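Local coordinates for protein VP1 (Polyomavirus HPyV7, PDB 4PCH) that forms the pentamers of the polyomavirus capsid shell as its major coat protein and probably takes part in attachment to host cells, at residues M80-F94 with G257-I271. Sequence-based numbering, arbitrary orientation.
Sequences MIVWEAYRLETELLF and GYGRFFRVHCRQRRI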
ATOM      1  N   MET B  80      38.194  -0.468 -26.350  1.00 22.32           N
ATOM      2  CA  MET B  80      37.307  -1.288 -27.138  1.00 22.78           C
ATOM      3  C   MET B  80      35.866  -0.828 -27.040  1.00 20.43           C
ATOM      4  O   MET B  80      35.460  -0.172 -26.080  1.00 21.69           O
ATOM      5  CB  MET B  80      37.432  -2.783 -26.785  1.00 28.73           C
ATOM      6  CG  MET B  80      36.904  -3.206 -25.451  1.00 28.51           C
ATOM      7  SD  MET B  80      36.939  -4.993 -25.057  1.00 35.09           S
ATOM      8  CE  MET B  80      36.986  -5.776 -26.674  1.00 30.83           C
ATOM      9  N   ILE B  81      35.092  -1.211 -28.040  1.00 19.12           N
ATOM     10  CA  ILE B  81      33.651  -0.976 -28.058  1.00 18.56           C
ATOM     11  C   ILE B  81      32.920  -2.210 -27.530  1.00 18.00           C
ATOM     12  O   ILE B  81      33.169  -3.328 -27.996  1.00 18.94           O
ATOM     13  CB  ILE B  81      33.158  -0.696 -29.497  1.00 18.89           C
ATOM     14  CG1 ILE B  81      33.847   0.541 -30.078  1.00 21.02           C
ATOM     15  CG2 ILE B  81      31.662  -0.447 -29.493  1.00 18.45           C
ATOM     16  CD1 ILE B  81      33.585   0.734 -31.555  1.00 23.49           C
ATOM     17  N   VAL B  82      32.014  -2.012 -26.583  1.00 17.21           N
ATOM     18  CA  VAL B  82      31.168  -3.102 -26.059  1.00 17.40           C
ATOM     19  C   VAL B  82      29.705  -2.668 -26.063  1.00 15.96           C
ATOM     20  O   VAL B  82      29.405  -1.467 -26.104  1.00 17.57           O
ATOM     21  CB  VAL B  82      31.557  -3.484 -24.604  1.00 16.80           C
ATOM     22  CG1 VAL B  82      32.995  -3.955 -24.523  1.00 18.44           C
ATOM     23  CG2 VAL B  82      31.376  -2.298 -23.656  1.00 18.47           C
ATOM     24  N   TRP B  83      28.807  -3.644 -26.010  1.00 15.30           N
ATOM     25  CA  TRP B  83      27.393  -3.385 -25.796  1.00 14.56           C
ATOM     26  C   TRP B  83      27.160  -2.967 -24.351  1.00 14.74           C
ATOM     27  O   TRP B  83      27.679  -3.592 -23.417  1.00 15.49           O
ATOM     28  CB  TRP B  83      26.565  -4.611 -26.086  1.00 14.87           C
ATOM     29  CG  TRP B  83      26.517  -4.983 -27.530  1.00 15.17           C
ATOM     30  CD1 TRP B  83      27.040  -6.111 -28.105  1.00 16.34           C
ATOM     31  CD2 TRP B  83      25.845  -4.271 -28.576  1.00 14.92           C
ATOM     32  NE1 TRP B  83      26.767  -6.119 -29.443  1.00 15.61           N
ATOM     33  CE2 TRP B  83      26.035  -5.005 -29.760  1.00 15.91           C
ATOM     34  CE3 TRP B  83      25.126  -3.069 -28.632  1.00 14.84           C
ATOM     35  CZ2 TRP B  83      25.536  -4.578 -30.995  1.00 16.48           C
ATOM     36  CZ3 TRP B  83      24.609  -2.656 -29.850  1.00 16.36           C
ATOM     37  CH2 TRP B  83      24.814  -3.406 -31.014  1.00 17.50           C
ATOM     38  N   GLU B  84      26.396  -1.892 -24.194  1.00 13.89           N
ATOM     39  CA  GLU B  84      25.976  -1.369 -22.894  1.00 13.96           C
ATOM     40  C   GLU B  84      24.448  -1.451 -22.779  1.00 14.68           C
ATOM     41  O   GLU B  84      23.725  -0.855 -23.596  1.00 13.10           O
ATOM     42  CB  GLU B  84      26.434   0.091 -22.772  1.00 14.91           C
ATOM     43  CG  GLU B  84      25.989   0.818 -21.515  1.00 14.95           C
ATOM     44  CD  GLU B  84      26.127   2.338 -21.612  1.00 16.10           C
ATOM     45  OE1 GLU B  84      26.486   2.839 -22.710  1.00 16.71           O
ATOM     46  OE2 GLU B  84      25.842   3.027 -20.605  1.00 18.10           O
ATOM     47  N   ALA B  85      23.967  -2.184 -21.776  1.00 12.59           N
ATOM     48  CA  ALA B  85      22.540  -2.328 -21.562  1.00 14.15           C
ATOM     49  C   ALA B  85      22.120  -1.207 -20.620  1.00 14.89           C
ATOM     50  O   ALA B  85      22.572  -1.150 -19.480  1.00 14.37           O
ATOM     51  CB  ALA B  85      22.202  -3.690 -20.980  1.00 15.44           C
ATOM     52  N   TYR B  86      21.301  -0.286 -21.124  1.00 13.99           N
ATOM     53  CA  TYR B  86      20.973   0.949 -20.398  1.00 15.04           C
ATOM     54  C   TYR B  86      19.536   0.997 -19.871  1.00 14.82           C
ATOM     55  O   TYR B  86      19.206   1.863 -19.072  1.00 15.74           O
ATOM     56  CB  TYR B  86      21.271   2.185 -21.261  1.00 16.11           C
ATOM     57  CG  TYR B  86      20.494   2.242 -22.558  1.00 17.98           C
ATOM     58  CD1 TYR B  86      20.990   1.668 -23.716  1.00 16.68           C
ATOM     59  CD2 TYR B  86      19.258   2.871 -22.620  1.00 18.16           C
ATOM     60  CE1 TYR B  86      20.275   1.713 -24.909  1.00 18.39           C
ATOM     61  CE2 TYR B  86      18.543   2.932 -23.797  1.00 18.65           C
ATOM     62  CZ  TYR B  86      19.042   2.354 -24.935  1.00 19.19           C
ATOM     63  OH  TYR B  86      18.286   2.435 -26.071  1.00 19.43           O
ATOM     64  N   ARG B  87      18.702   0.043 -20.273  1.00 14.38           N
ATOM     65  CA  ARG B  87      17.292   0.058 -19.890  1.00 16.17           C
ATOM     66  C   ARG B  87      16.741  -1.324 -20.113  1.00 17.08           C
ATOM     67  O   ARG B  87      17.170  -2.028 -21.029  1.00 14.86           O
ATOM     68  CB  ARG B  87      16.549   1.097 -20.766  1.00 20.96           C
ATOM     69  CG  ARG B  87      15.040   1.158 -20.683  1.00 30.49           C
ATOM     70  CD  ARG B  87      14.504   2.499 -21.220  1.00 36.71           C
ATOM     71  NE  ARG B  87      14.544   2.633 -22.683  1.00 49.31           N
ATOM     72  CZ  ARG B  87      13.649   2.100 -23.524  1.00 52.00           C
ATOM     73  NH1 ARG B  87      12.647   1.355 -23.074  1.00 37.66           N
ATOM     74  NH2 ARG B  87      13.765   2.292 -24.831  1.00 43.56           N
ATOM     75  N   LEU B  88      15.804  -1.735 -19.263  1.00 15.40           N
ATOM     76  CA  LEU B  88      15.072  -2.961 -19.550  1.00 14.74           C
ATOM     77  C   LEU B  88      13.606  -2.818 -19.205  1.00 14.73           C
ATOM     78  O   LEU B  88      13.224  -1.936 -18.431  1.00 14.06           O
ATOM     79  CB  LEU B  88      15.683  -4.160 -18.852  1.00 14.97           C
ATOM     80  CG  LEU B  88      15.604  -4.332 -17.341  1.00 15.46           C
ATOM     81  CD1 LEU B  88      14.212  -4.751 -16.856  1.00 17.38           C
ATOM     82  CD2 LEU B  88      16.628  -5.348 -16.870  1.00 19.81           C
ATOM     83  N   GLU B  89      12.802  -3.696 -19.802  1.00 13.96           N
ATOM     84  CA  GLU B  89      11.430  -3.924 -19.342  1.00 13.39           C
ATOM     85  C   GLU B  89      11.387  -5.336 -18.819  1.00 14.05           C
ATOM     86  O   GLU B  89      11.988  -6.221 -19.395  1.00 14.11           O
ATOM     87  CB  GLU B  89      10.387  -3.761 -20.462  1.00 15.78           C
ATOM     88  CG  GLU B  89      10.202  -2.338 -20.966  1.00 16.20           C
ATOM     89  CD  GLU B  89      11.317  -1.906 -21.881  1.00 19.71           C
ATOM     90  OE1 GLU B  89      11.550  -2.610 -22.879  1.00 19.50           O
ATOM     91  OE2 GLU B  89      11.969  -0.854 -21.621  1.00 19.13           O
ATOM     92  N   THR B  90      10.674  -5.565 -17.720  1.00 12.60           N
ATOM     93  CA  THR B  90      10.480  -6.941 -17.254  1.00 11.85           C
ATOM     94  C   THR B  90       9.046  -7.086 -16.755  1.00 14.12           C
ATOM     95  O   THR B  90       8.483  -6.125 -16.199  1.00 14.04           O
ATOM     96  CB  THR B  90      11.531  -7.355 -16.196  1.00 14.26           C
ATOM     97  OG1 THR B  90      11.330  -8.756 -15.849  1.00 13.14           O
ATOM     98  CG2 THR B  90      11.433  -6.472 -14.928  1.00 13.77           C
ATOM     99  N   GLU B  91       8.424  -8.242 -17.020  1.00 12.67           N
ATOM    100  CA  GLU B  91       7.031  -8.497 -16.654  1.00 14.21           C
ATOM    101  C   GLU B  91       6.890  -9.933 -16.197  1.00 12.85           C
ATOM    102  O   GLU B  91       7.427 -10.850 -16.819  1.00 13.13           O
ATOM    103  CB  GLU B  91       6.066  -8.373 -17.857  1.00 19.39           C
ATOM    104  CG  GLU B  91       6.002  -7.081 -18.638  1.00 23.40           C
ATOM    105  CD  GLU B  91       5.048  -7.173 -19.847  1.00 28.54           C
ATOM    106  OE1 GLU B  91       3.921  -7.795 -19.733  1.00 27.27           O
ATOM    107  OE2 GLU B  91       5.438  -6.596 -20.904  1.00 28.27           O
ATOM    108  N   LEU B  92       6.140 -10.154 -15.125  1.00 12.93           N
ATOM    109  CA  LEU B  92       5.761 -11.495 -14.711  1.00 12.46           C
ATOM    110  C   LEU B  92       4.521 -11.950 -15.473  1.00 13.38           C
ATOM    111  O   LEU B  92       3.562 -11.191 -15.637  1.00 15.86           O
ATOM    112  CB  LEU B  92       5.426 -11.477 -13.212  1.00 13.20           C
ATOM    113  CG  LEU B  92       5.187 -12.824 -12.531  1.00 18.64           C
ATOM    114  CD1 LEU B  92       6.354 -13.776 -12.718  1.00 18.92           C
ATOM    115  CD2 LEU B  92       4.980 -12.558 -11.041  1.00 25.85           C
ATOM    116  N   LEU B  93       4.528 -13.197 -15.925  1.00 11.72           N
ATOM    117  CA  LEU B  93       3.381 -13.788 -16.581  1.00 11.76           C
ATOM    118  C   LEU B  93       2.612 -14.636 -15.576  1.00 11.44           C
ATOM    119  O   LEU B  93       3.171 -15.576 -14.959  1.00 11.18           O
ATOM    120  CB  LEU B  93       3.826 -14.668 -17.762  1.00 13.66           C
ATOM    121  CG  LEU B  93       4.457 -13.892 -18.941  1.00 16.44           C
ATOM    122  CD1 LEU B  93       5.959 -13.751 -18.860  1.00 20.90           C
ATOM    123  CD2 LEU B  93       4.092 -14.539 -20.241  1.00 22.55           C
ATOM    124  N   PHE B  94       1.340 -14.312 -15.368  1.00 10.63           N
ATOM    125  CA  PHE B  94       0.552 -15.036 -14.368  1.00  9.70           C
ATOM    126  C   PHE B  94      -0.926 -14.773 -14.575  1.00 10.94           C
ATOM    127  O   PHE B  94      -1.297 -13.708 -15.073  1.00 14.52           O
ATOM    128  CB  PHE B  94       0.958 -14.629 -12.945  1.00 11.20           C
ATOM    129  CG  PHE B  94       0.501 -15.579 -11.890  1.00 10.67           C
ATOM    130  CD1 PHE B  94       0.933 -16.888 -11.899  1.00 11.22           C
ATOM    131  CD2 PHE B  94      -0.410 -15.182 -10.907  1.00 13.92           C
ATOM    132  CE1 PHE B  94       0.505 -17.782 -10.954  1.00 13.73           C
ATOM    133  CE2 PHE B  94      -0.862 -16.097  -9.956  1.00 12.79           C
ATOM    134  CZ  PHE B  94      -0.387 -17.388  -9.982  1.00 10.85           C
ATOM    135  N   GLY B 257       5.574 -18.113 -10.959  1.00 10.73           N
ATOM    136  CA  GLY B 257       5.117 -17.466 -12.194  1.00 10.77           C
ATOM    137  C   GLY B 257       5.234 -18.409 -13.369  1.00 11.44           C
ATOM    138  O   GLY B 257       5.979 -19.376 -13.329  1.00 11.73           O
ATOM    139  N   TYR B 258       4.468 -18.139 -14.425  1.00  9.98           N
ATOM    140  CA  TYR B 258       4.533 -18.919 -15.643  1.00  9.24           C
ATOM    141  C   TYR B 258       5.790 -18.646 -16.447  1.00 10.67           C
ATOM    142  O   TYR B 258       6.157 -19.399 -17.351  1.00 13.69           O
ATOM    143  CB  TYR B 258       3.343 -18.554 -16.499  1.00 10.80           C
ATOM    144  CG  TYR B 258       1.986 -18.909 -15.937  1.00 10.77           C
ATOM    145  CD1 TYR B 258       1.819 -19.932 -14.983  1.00 11.79           C
ATOM    146  CD2 TYR B 258       0.851 -18.319 -16.465  1.00 11.05           C
ATOM    147  CE1 TYR B 258       0.551 -20.286 -14.547  1.00 10.97           C
ATOM    148  CE2 TYR B 258      -0.428 -18.698 -16.055  1.00 10.58           C
ATOM    149  CZ  TYR B 258      -0.566 -19.683 -15.092  1.00 11.72           C
ATOM    150  OH  TYR B 258      -1.848 -20.037 -14.730  1.00 12.15           O
ATOM    151  N   GLY B 259       6.384 -17.499 -16.166  1.00 11.86           N
ATOM    152  CA  GLY B 259       7.582 -17.033 -16.856  1.00 10.03           C
ATOM    153  C   GLY B 259       7.855 -15.597 -16.462  1.00 10.67           C
ATOM    154  O   GLY B 259       6.995 -14.909 -15.900  1.00 12.69           O
ATOM    155  N   ARG B 260       9.070 -15.123 -16.737  1.00 10.05           N
ATOM    156  CA  ARG B 260       9.422 -13.706 -16.551  1.00 10.90           C
ATOM    157  C   ARG B 260      10.025 -13.185 -17.840  1.00 11.98           C
ATOM    158  O   ARG B 260      11.073 -13.666 -18.280  1.00 12.99           O
ATOM    159  CB  ARG B 260      10.356 -13.401 -15.366  1.00 10.09           C
ATOM    160  CG  ARG B 260      10.705 -11.917 -15.302  1.00 12.52           C
ATOM    161  CD  ARG B 260      11.437 -11.508 -14.033  1.00 14.26           C
ATOM    162  NE  ARG B 260      10.519 -11.422 -12.885  1.00 13.00           N
ATOM    163  CZ  ARG B 260       9.786 -10.351 -12.585  1.00 14.80           C
ATOM    164  NH1 ARG B 260       9.818  -9.257 -13.342  1.00 15.54           N
ATOM    165  NH2 ARG B 260       8.974 -10.356 -11.529  1.00 16.08           N
ATOM    166  N   PHE B 261       9.320 -12.220 -18.431  1.00 11.15           N
ATOM    167  CA  PHE B 261       9.730 -11.533 -19.666  1.00 12.06           C
ATOM    168  C   PHE B 261      10.799 -10.497 -19.369  1.00 12.22           C
ATOM    169  O   PHE B 261      10.691  -9.775 -18.405  1.00 11.85           O
ATOM    170  CB  PHE B 261       8.510 -10.863 -20.326  1.00 11.55           C
ATOM    171  CG  PHE B 261       8.837 -10.029 -21.538  1.00 10.66           C
ATOM    172  CD1 PHE B 261       9.091 -10.632 -22.752  1.00 12.02           C
ATOM    173  CD2 PHE B 261       8.912  -8.633 -21.450  1.00 11.25           C
ATOM    174  CE1 PHE B 261       9.389  -9.892 -23.878  1.00 14.81           C
ATOM    175  CE2 PHE B 261       9.209  -7.891 -22.576  1.00 14.26           C
ATOM    176  CZ  PHE B 261       9.455  -8.508 -23.779  1.00 15.41           C
ATOM    177  N   PHE B 262      11.784 -10.370 -20.270  1.00 10.81           N
ATOM    178  CA  PHE B 262      12.744  -9.270 -20.243  1.00 11.38           C
ATOM    179  C   PHE B 262      12.898  -8.744 -21.660  1.00 12.44           C
ATOM    180  O   PHE B 262      12.947  -9.534 -22.606  1.00 13.24           O
ATOM    181  CB  PHE B 262      14.139  -9.724 -19.829  1.00 12.61           C
ATOM    182  CG  PHE B 262      14.276 -10.157 -18.391  1.00 12.52           C
ATOM    183  CD1 PHE B 262      13.929 -11.440 -18.001  1.00 12.30           C
ATOM    184  CD2 PHE B 262      14.788  -9.275 -17.428  1.00 14.25           C
ATOM    185  CE1 PHE B 262      14.115 -11.855 -16.686  1.00 12.72           C
ATOM    186  CE2 PHE B 262      14.973  -9.685 -16.111  1.00 13.14           C
ATOM    187  CZ  PHE B 262      14.641 -10.996 -15.751  1.00 12.70           C
ATOM    188  N   ARG B 263      12.966  -7.419 -21.811  1.00 12.34           N
ATOM    189  CA  ARG B 263      13.454  -6.788 -23.036  1.00 12.40           C
ATOM    190  C   ARG B 263      14.627  -5.894 -22.621  1.00 14.50           C
ATOM    191  O   ARG B 263      14.473  -4.994 -21.801  1.00 13.70           O
ATOM    192  CB  ARG B 263      12.368  -5.929 -23.713  1.00 14.74           C
ATOM    193  CG  ARG B 263      12.833  -5.301 -25.026  1.00 15.77           C
ATOM    194  CD  ARG B 263      11.790  -4.411 -25.679  1.00 17.53           C
ATOM    195  NE  ARG B 263      10.494  -5.049 -25.912  1.00 16.85           N
ATOM    196  CZ  ARG B 263       9.412  -4.935 -25.139  1.00 18.51           C
ATOM    197  NH1 ARG B 263       8.301  -5.571 -25.491  1.00 17.91           N
ATOM    198  NH2 ARG B 263       9.422  -4.238 -23.987  1.00 17.02           N
ATOM    199  N   VAL B 264      15.796  -6.138 -23.189  1.00 12.48           N
ATOM    200  CA  VAL B 264      17.000  -5.418 -22.764  1.00 13.95           C
ATOM    201  C   VAL B 264      17.422  -4.526 -23.920  1.00 15.49           C
ATOM    202  O   VAL B 264      17.600  -5.018 -25.055  1.00 14.56           O
ATOM    203  CB  VAL B 264      18.144  -6.404 -22.405  1.00 13.93           C
ATOM    204  CG1 VAL B 264      19.400  -5.653 -21.999  1.00 14.18           C
ATOM    205  CG2 VAL B 264      17.735  -7.332 -21.260  1.00 16.05           C
ATOM    206  N   HIS B 265      17.598  -3.231 -23.646  1.00 14.11           N
ATOM    207  CA  HIS B 265      18.013  -2.279 -24.661  1.00 14.85           C
ATOM    208  C   HIS B 265      19.475  -1.957 -24.534  1.00 15.04           C
ATOM    209  O   HIS B 265      19.939  -1.595 -23.459  1.00 14.40           O
ATOM    210  CB  HIS B 265      17.211  -1.004 -24.513  1.00 15.00           C
ATOM    211  CG  HIS B 265      15.740  -1.227 -24.574  1.00 15.60           C
ATOM    212  ND1 HIS B 265      15.001  -0.979 -25.713  1.00 19.12           N
ATOM    213  CD2 HIS B 265      14.864  -1.671 -23.645  1.00 16.70           C
ATOM    214  CE1 HIS B 265      13.732  -1.263 -25.477  1.00 20.04           C
ATOM    215  NE2 HIS B 265      13.630  -1.698 -24.236  1.00 16.68           N
ATOM    216  N   CYS B 266      20.190  -2.081 -25.645  1.00 14.40           N
ATOM    217  CA  CYS B 266      21.658  -1.925 -25.681  1.00 15.31           C
ATOM    218  C   CYS B 266      22.083  -0.856 -26.680  1.00 15.40           C
ATOM    219  O   CYS B 266      21.431  -0.642 -27.702  1.00 15.74           O
ATOM    220  CB  CYS B 266      22.332  -3.226 -26.080  1.00 15.43           C
ATOM    221  SG  CYS B 266      21.981  -4.598 -24.968  1.00 18.13           S
ATOM    222  N   ARG B 267      23.175  -0.187 -26.347  1.00 16.41           N
ATOM    223  CA  ARG B 267      23.864   0.737 -27.248  1.00 17.00           C
ATOM    224  C   ARG B 267      25.356   0.404 -27.142  1.00 15.95           C
ATOM    225  O   ARG B 267      25.746  -0.463 -26.369  1.00 17.47           O
ATOM    226  CB  ARG B 267      23.607   2.211 -26.871  1.00 18.71           C
ATOM    227  CG  ARG B 267      24.143   2.596 -25.499  1.00 18.44           C
ATOM    228  CD  ARG B 267      23.531   3.876 -24.957  1.00 20.55           C
ATOM    229  NE  ARG B 267      23.976   4.107 -23.585  1.00 20.63           N
ATOM    230  CZ  ARG B 267      23.344   4.872 -22.698  1.00 24.32           C
ATOM    231  NH1 ARG B 267      22.250   5.561 -23.048  1.00 25.13           N
ATOM    232  NH2 ARG B 267      23.825   4.971 -21.463  1.00 22.79           N
ATOM    233  N   GLN B 268      26.182   1.054 -27.936  1.00 17.45           N
ATOM    234  CA  GLN B 268      27.612   0.808 -27.885  1.00 18.00           C
ATOM    235  C   GLN B 268      28.334   1.863 -27.073  1.00 20.46           C
ATOM    236  O   GLN B 268      28.027   3.057 -27.168  1.00 19.18           O
ATOM    237  CB  GLN B 268      28.165   0.708 -29.291  1.00 18.94           C
ATOM    238  CG  GLN B 268      27.624  -0.499 -30.032  1.00 19.66           C
ATOM    239  CD  GLN B 268      28.187  -0.664 -31.437  1.00 21.44           C
ATOM    240  OE1 GLN B 268      29.075   0.072 -31.886  1.00 22.19           O
ATOM    241  NE2 GLN B 268      27.677  -1.670 -32.140  1.00 23.08           N
ATOM    242  N   ARG B 269      29.348   1.422 -26.348  1.00 17.73           N
ATOM    243  CA  ARG B 269      30.137   2.278 -25.455  1.00 17.86           C
ATOM    244  C   ARG B 269      31.600   1.927 -25.642  1.00 19.11           C
ATOM    245  O   ARG B 269      31.954   0.739 -25.650  1.00 19.45           O
ATOM    246  CB  ARG B 269      29.694   2.023 -24.014  1.00 17.58           C
ATOM    247  CG  ARG B 269      30.457   2.765 -22.918  1.00 18.92           C
ATOM    248  CD  ARG B 269      30.119   4.238 -22.847  1.00 19.04           C
ATOM    249  NE  ARG B 269      28.877   4.442 -22.105  1.00 20.79           N
ATOM    250  CZ  ARG B 269      28.578   5.513 -21.375  1.00 21.03           C
ATOM    251  NH1 ARG B 269      27.410   5.562 -20.760  1.00 20.35           N
ATOM    252  NH2 ARG B 269      29.428   6.523 -21.253  1.00 22.36           N
ATOM    253  N   ARG B 270      32.456   2.931 -25.794  1.00 19.78           N
ATOM    254  CA  ARG B 270      33.908   2.691 -25.791  1.00 22.00           C
ATOM    255  C   ARG B 270      34.430   2.712 -24.339  1.00 22.21           C
ATOM    256  O   ARG B 270      33.995   3.509 -23.497  1.00 21.36           O
ATOM    257  CB  ARG B 270      34.680   3.651 -26.729  1.00 28.89           C
ATOM    258  CG  ARG B 270      35.934   2.957 -27.321  1.00 33.22           C
ATOM    259  CD  ARG B 270      36.776   3.753 -28.317  1.00 42.47           C
ATOM    260  NE  ARG B 270      36.474   3.488 -29.733  1.00 44.53           N
ATOM    261  CZ  ARG B 270      36.886   2.435 -30.463  1.00 41.80           C
ATOM    262  NH1 ARG B 270      36.523   2.376 -31.744  1.00 41.38           N
ATOM    263  NH2 ARG B 270      37.631   1.431 -29.961  1.00 29.35           N
ATOM    264  N   ILE B 271      35.288   1.749 -24.020  1.00 19.92           N
ATOM    265  CA  ILE B 271      35.919   1.664 -22.702  1.00 19.90           C
ATOM    266  C   ILE B 271      37.440   1.573 -22.897  1.00 22.02           C
ATOM    267  O   ILE B 271      37.935   1.141 -23.952  1.00 20.92           O
ATOM    268  CB  ILE B 271      35.347   0.498 -21.863  1.00 19.09           C
ATOM    269  CG1 ILE B 271      35.660  -0.844 -22.519  1.00 19.31           C
ATOM    270  CG2 ILE B 271      33.833   0.643 -21.677  1.00 19.28           C
ATOM    271  CD1 ILE B 271      35.122  -2.063 -21.800  1.00 19.82           C
TER
HETATM  272  O   HOH W   1      18.717   0.227 -27.791  1.00 25.14           O
HETATM  273  O   HOH W   2       8.038  -6.987 -12.895  1.00 27.75           O
HETATM  274  O   HOH W   3       6.085  -6.509 -23.879  1.00 16.39           O
HETATM  275  O   HOH W   4       7.340  -4.439 -22.101  1.00 24.55           O
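Glu84 and Arg267 show how two antiparallel strands can be locked by side chains as well as by backbone. From CB, which lies against Arg267 O and Arg269 CB, the glutamate runs out extended, CG anti to the backbone N (chi1 176°), and brings its carboxylate between two arginines. Arg267 NE lies 2.9 Å from Glu84 OE1 and Arg269 NE reaches that same oxygen from the opposite face of the carboxylate. Glu84 OE2 is likewise met from both faces, by Arg267 NH2 at 2.9 Å and, nearer the plane on the syn side, by Arg269 NH1 at 3.0 Å, besides the backbone N of Gly217. Two side-on grips thus fix the group's rotation and probably favour its ionised form. The Arg267 guanidinium also lies flat on the Tyr86 ring, planes 9° apart, while His265 CB covers the opposite face.

Tyr86 sits in a beta bulge that shifts the register by one within this long pairing of the VP1 jelly roll. Beyond it, the Arg87 guanidinium stacks on His265, whose NE2 donates to the syn lone pair of Glu89 OE1 at 2.6 Å; Arg263 NH2 meets this oxygen on its anti side. Arg87 is also salt-bridged to Glu213 of a neighbouring subunit. Further along, Thr90 OG1 hangs over the face of Phe262, donates to Phe261 O at 2.8 Å and accepts from Arg260 NH1 at 3.0 Å; Arg260 NH2 is salt-bridged to Asp231.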